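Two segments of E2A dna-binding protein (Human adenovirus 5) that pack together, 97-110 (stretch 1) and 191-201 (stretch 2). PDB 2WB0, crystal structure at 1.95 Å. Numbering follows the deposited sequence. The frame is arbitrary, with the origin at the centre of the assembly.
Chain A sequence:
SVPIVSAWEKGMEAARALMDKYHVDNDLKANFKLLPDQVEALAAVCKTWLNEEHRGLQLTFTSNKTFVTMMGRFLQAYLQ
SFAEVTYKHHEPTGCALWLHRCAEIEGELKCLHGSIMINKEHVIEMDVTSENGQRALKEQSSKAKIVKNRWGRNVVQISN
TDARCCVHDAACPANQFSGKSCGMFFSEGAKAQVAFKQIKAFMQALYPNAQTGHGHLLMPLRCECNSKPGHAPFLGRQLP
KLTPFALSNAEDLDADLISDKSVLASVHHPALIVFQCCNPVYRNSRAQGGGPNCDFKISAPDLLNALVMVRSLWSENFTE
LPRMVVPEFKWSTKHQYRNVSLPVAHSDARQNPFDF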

# COMPACT_ATOMS: atom_id res chain seq x y z
N LEU A 97 7.84 5.34 1.95
CA LEU A 97 7.47 5.92 3.18
C LEU A 97 7.02 7.32 2.81
O LEU A 97 7.87 8.13 2.36
CB LEU A 97 8.72 6.08 4.02
CG LEU A 97 9.08 4.88 4.88
CD1 LEU A 97 8.38 3.44 4.75
CD2 LEU A 97 10.54 4.85 5.37
N TRP A 98 5.71 7.61 3.08
CA TRP A 98 5.16 8.90 2.76
C TRP A 98 4.97 9.71 4.05
O TRP A 98 4.27 9.28 4.94
CB TRP A 98 3.85 8.73 1.98
CG TRP A 98 3.04 10.01 1.81
CD1 TRP A 98 3.49 11.30 1.56
CD2 TRP A 98 1.61 10.06 1.78
NE1 TRP A 98 2.41 12.15 1.43
CE2 TRP A 98 1.24 11.42 1.55
CE3 TRP A 98 0.60 9.09 1.97
CZ2 TRP A 98 -0.09 11.85 1.59
CZ3 TRP A 98 -0.75 9.51 1.96
CH2 TRP A 98 -1.07 10.89 1.75
N LEU A 99 5.61 10.89 4.14
CA LEU A 99 5.48 11.75 5.32
C LEU A 99 4.20 12.47 5.07
O LEU A 99 4.21 13.53 4.40
CB LEU A 99 6.65 12.76 5.40
CG LEU A 99 6.55 13.79 6.57
CD1 LEU A 99 6.56 13.05 7.87
CD2 LEU A 99 7.79 14.75 6.49
N HIS A 100 3.09 11.93 5.56
CA HIS A 100 1.80 12.31 4.99
C HIS A 100 1.24 13.62 5.52
O HIS A 100 0.53 14.29 4.80
CB HIS A 100 0.74 11.20 5.23
CG HIS A 100 0.70 10.71 6.65
ND1 HIS A 100 -0.10 11.28 7.64
CD2 HIS A 100 1.37 9.70 7.24
CE1 HIS A 100 0.10 10.62 8.77
NE2 HIS A 100 0.99 9.65 8.55
N ARG A 101 1.48 13.93 6.80
CA ARG A 101 0.96 15.13 7.47
C ARG A 101 -0.54 15.22 7.43
O ARG A 101 -1.13 16.32 7.37
CB ARG A 101 1.61 16.42 6.90
CG ARG A 101 3.09 16.44 7.15
CD ARG A 101 3.76 17.76 6.86
NE ARG A 101 5.20 17.47 6.78
CZ ARG A 101 6.15 18.34 6.44
NH1 ARG A 101 5.85 19.61 6.15
NH2 ARG A 101 7.43 17.96 6.41
N CYS A 102 -1.17 14.06 7.41
CA CYS A 102 -2.64 13.97 7.39
C CYS A 102 -3.25 13.80 8.79
O CYS A 102 -4.49 13.82 8.95
CB CYS A 102 -3.11 12.83 6.48
SG CYS A 102 -2.95 13.20 4.71
N ALA A 103 -2.41 13.64 9.79
CA ALA A 103 -2.96 13.62 11.16
C ALA A 103 -2.40 14.72 12.03
O ALA A 103 -2.41 14.55 13.25
CB ALA A 103 -2.66 12.30 11.87
N GLU A 104 -1.90 15.80 11.47
CA GLU A 104 -1.20 16.86 12.26
C GLU A 104 -2.17 18.02 12.55
O GLU A 104 -2.11 18.67 13.62
CB GLU A 104 -0.06 17.41 11.42
CG GLU A 104 1.18 17.97 12.08
CD GLU A 104 2.37 18.00 11.07
OE1 GLU A 104 3.48 17.46 11.37
OE2 GLU A 104 2.19 18.53 9.94
N ILE A 105 -3.00 18.34 11.59
CA ILE A 105 -3.89 19.46 11.70
C ILE A 105 -5.33 18.98 11.60
O ILE A 105 -5.75 18.35 10.61
CB ILE A 105 -3.64 20.50 10.55
CG1 ILE A 105 -2.14 20.83 10.39
CG2 ILE A 105 -4.65 21.68 10.63
CD1 ILE A 105 -1.75 22.25 10.49
N GLU A 106 -6.11 19.35 12.60
CA GLU A 106 -7.52 18.95 12.63
C GLU A 106 -8.31 19.31 11.37
O GLU A 106 -8.30 20.46 10.91
CB GLU A 106 -8.18 19.45 13.95
CG GLU A 106 -9.43 18.66 14.30
CD GLU A 106 -9.16 17.15 14.66
OE1 GLU A 106 -10.12 16.37 14.47
OE2 GLU A 106 -8.03 16.74 15.13
N GLY A 107 -8.95 18.30 10.76
CA GLY A 107 -9.76 18.47 9.57
C GLY A 107 -8.95 18.60 8.30
O GLY A 107 -9.53 18.71 7.21
N GLU A 108 -7.63 18.63 8.41
CA GLU A 108 -6.82 18.89 7.22
C GLU A 108 -6.19 17.61 6.66
O GLU A 108 -5.47 16.91 7.41
CB GLU A 108 -5.75 19.93 7.53
CG GLU A 108 -4.94 20.41 6.29
CD GLU A 108 -3.93 21.44 6.71
OE1 GLU A 108 -4.41 22.52 7.12
OE2 GLU A 108 -2.70 21.14 6.68
N LEU A 109 -6.44 17.33 5.36
CA LEU A 109 -5.67 16.28 4.63
C LEU A 109 -4.66 16.87 3.62
O LEU A 109 -4.90 17.93 3.08
CB LEU A 109 -6.57 15.30 3.92
CG LEU A 109 -7.52 14.60 4.90
CD1 LEU A 109 -8.60 14.04 4.10
CD2 LEU A 109 -6.71 13.51 5.71
N LYS A 110 -3.52 16.21 3.43
CA LYS A 110 -2.56 16.55 2.34
C LYS A 110 -2.48 15.36 1.37
O LYS A 110 -2.54 14.21 1.79
CB LYS A 110 -1.15 16.89 2.89
CG LYS A 110 -1.23 18.13 3.73
CD LYS A 110 0.01 18.47 4.46
CE LYS A 110 -0.32 19.43 5.66
NZ LYS A 110 -0.94 19.02 7.10
N LYS A 191 -13.64 10.81 7.71
CA LYS A 191 -13.30 9.40 7.80
C LYS A 191 -11.81 9.15 7.37
O LYS A 191 -11.14 8.29 7.95
CB LYS A 191 -14.21 8.57 6.86
CG LYS A 191 -13.96 7.09 7.06
CD LYS A 191 -15.22 6.30 6.83
CE LYS A 191 -15.39 5.79 5.48
NZ LYS A 191 -16.89 5.53 5.46
N ALA A 192 -11.33 9.82 6.31
CA ALA A 192 -9.93 9.71 5.91
C ALA A 192 -9.05 10.11 7.07
O ALA A 192 -8.06 9.42 7.35
CB ALA A 192 -9.59 10.56 4.70
N GLN A 193 -9.37 11.23 7.73
CA GLN A 193 -8.46 11.63 8.77
C GLN A 193 -8.47 10.61 9.91
O GLN A 193 -7.45 10.30 10.47
CB GLN A 193 -8.70 13.03 9.31
CG GLN A 193 -7.54 13.41 10.34
CD GLN A 193 -7.39 14.93 10.56
OE1 GLN A 193 -6.39 15.57 10.12
NE2 GLN A 193 -8.37 15.51 11.26
N VAL A 194 -9.62 10.07 10.25
CA VAL A 194 -9.63 8.98 11.27
C VAL A 194 -8.63 7.88 10.91
O VAL A 194 -7.87 7.45 11.76
CB VAL A 194 -11.03 8.40 11.42
CG1 VAL A 194 -10.97 7.14 12.31
CG2 VAL A 194 -11.95 9.41 12.09
N ALA A 195 -8.61 7.42 9.64
CA ALA A 195 -7.69 6.33 9.22
C ALA A 195 -6.19 6.69 9.28
O ALA A 195 -5.30 5.83 9.58
CB ALA A 195 -8.05 5.90 7.76
N PHE A 196 -5.88 7.94 8.96
CA PHE A 196 -4.50 8.39 9.19
C PHE A 196 -4.14 8.50 10.68
O PHE A 196 -3.02 8.20 11.07
CB PHE A 196 -4.19 9.70 8.45
CG PHE A 196 -4.00 9.52 6.91
CD1 PHE A 196 -2.76 9.23 6.36
CD2 PHE A 196 -5.07 9.69 6.07
CE1 PHE A 196 -2.58 9.10 5.00
CE2 PHE A 196 -4.91 9.55 4.66
CZ PHE A 196 -3.63 9.25 4.14
N LYS A 197 -5.10 8.92 11.51
CA LYS A 197 -4.83 8.95 12.95
C LYS A 197 -4.59 7.55 13.47
O LYS A 197 -3.79 7.33 14.40
CB LYS A 197 -6.01 9.58 13.71
CG LYS A 197 -5.96 11.14 13.63
CD LYS A 197 -7.16 11.77 14.41
CE LYS A 197 -6.93 13.25 14.73
NZ LYS A 197 -8.25 13.93 14.94
N GLN A 198 -5.35 6.60 12.91
CA GLN A 198 -5.28 5.18 13.30
C GLN A 198 -3.89 4.64 13.00
O GLN A 198 -3.31 3.99 13.86
CB GLN A 198 -6.35 4.35 12.56
CG GLN A 198 -6.53 2.85 13.07
CD GLN A 198 -5.39 1.92 12.72
OE1 GLN A 198 -5.15 0.91 13.44
NE2 GLN A 198 -4.74 2.18 11.56
N ILE A 199 -3.34 4.91 11.80
CA ILE A 199 -2.04 4.29 11.49
C ILE A 199 -0.93 4.93 12.35
O ILE A 199 -0.04 4.22 12.86
CB ILE A 199 -1.70 4.31 9.94
CG1 ILE A 199 -0.46 3.43 9.70
CG2 ILE A 199 -1.48 5.73 9.42
CD1 ILE A 199 -0.70 1.92 10.11
N LYS A 200 -1.02 6.23 12.53
CA LYS A 200 -0.06 6.94 13.36
C LYS A 200 -0.11 6.42 14.81
O LYS A 200 0.93 6.08 15.38
CB LYS A 200 -0.27 8.42 13.26
CG LYS A 200 0.60 9.22 14.25
CD LYS A 200 0.44 10.73 13.94
CE LYS A 200 0.76 11.56 15.20
NZ LYS A 200 0.26 13.00 15.09
N ALA A 201 -1.29 6.17 15.35
CA ALA A 201 -1.39 5.58 16.69
C ALA A 201 -0.90 4.12 16.77
O ALA A 201 -0.40 3.64 17.81
CB ALA A 201 -2.90 5.67 17.24

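Stretch 2 is helical throughout, its i to i+4 hydrogen bonds running unbroken from Ala-195 N to Lys-191 O through Ala-201 N to Lys-197 O. Stretch 1 enters as a strand and then loops across this helix, coming closest at Ala-103, whose CA lies 5.3 Å from Lys-197 CA. A type II turn follows from Ile-105 to Glu-108, closed by Glu-108 N donating to Ile-105 O at 2.9 Å. Gly-107 occupies its third position with a phi of 78°, a conformation that glycine adopts readily.

Phe-196 points toward the loop and provides a broad apolar surface for it. Cys-102 lies over one face of its ring, with SG 4.0 Å from the ring centroid and almost on the normal, and CB 3.6 Å from the same centroid. A small, polarizable side chain suits this close approach; the sulfur also accepts a hydrogen bond from Lys-110 N (3.3 Å), tying together two parts of the loop. Trp-98 CZ3 meets the ring edge at Phe-196 CE1, 3.6 Å away. Phe-196 CD1 in turn lies over a face of His-100, 3.6 Å from its ND1, and that nitrogen accepts a hydrogen bond from Cys-102 N (3.0 Å), which helps fix the loop. Leu-109 extends the apolar patch, its CD1 3.7 Å from Ala-192 CB, where the short alanine side chain lets the leucine approach the helix.

Ala-103 likewise packs compactly, its CB 3.9 Å from Lys-197 CG and 4.0 Å from Lys-200 CD, so the lysines contribute their aliphatic portions. Farther out, Lys-197 NZ forms a salt bridge with Glu-106 OE2 at 2.8 Å; Glu-106 starts away from the helix, but its long side chain brings the carboxylate back. Gln-193, heavily covered by stretch 1, reaches into the turn with its amide, whose orientation is uncertain.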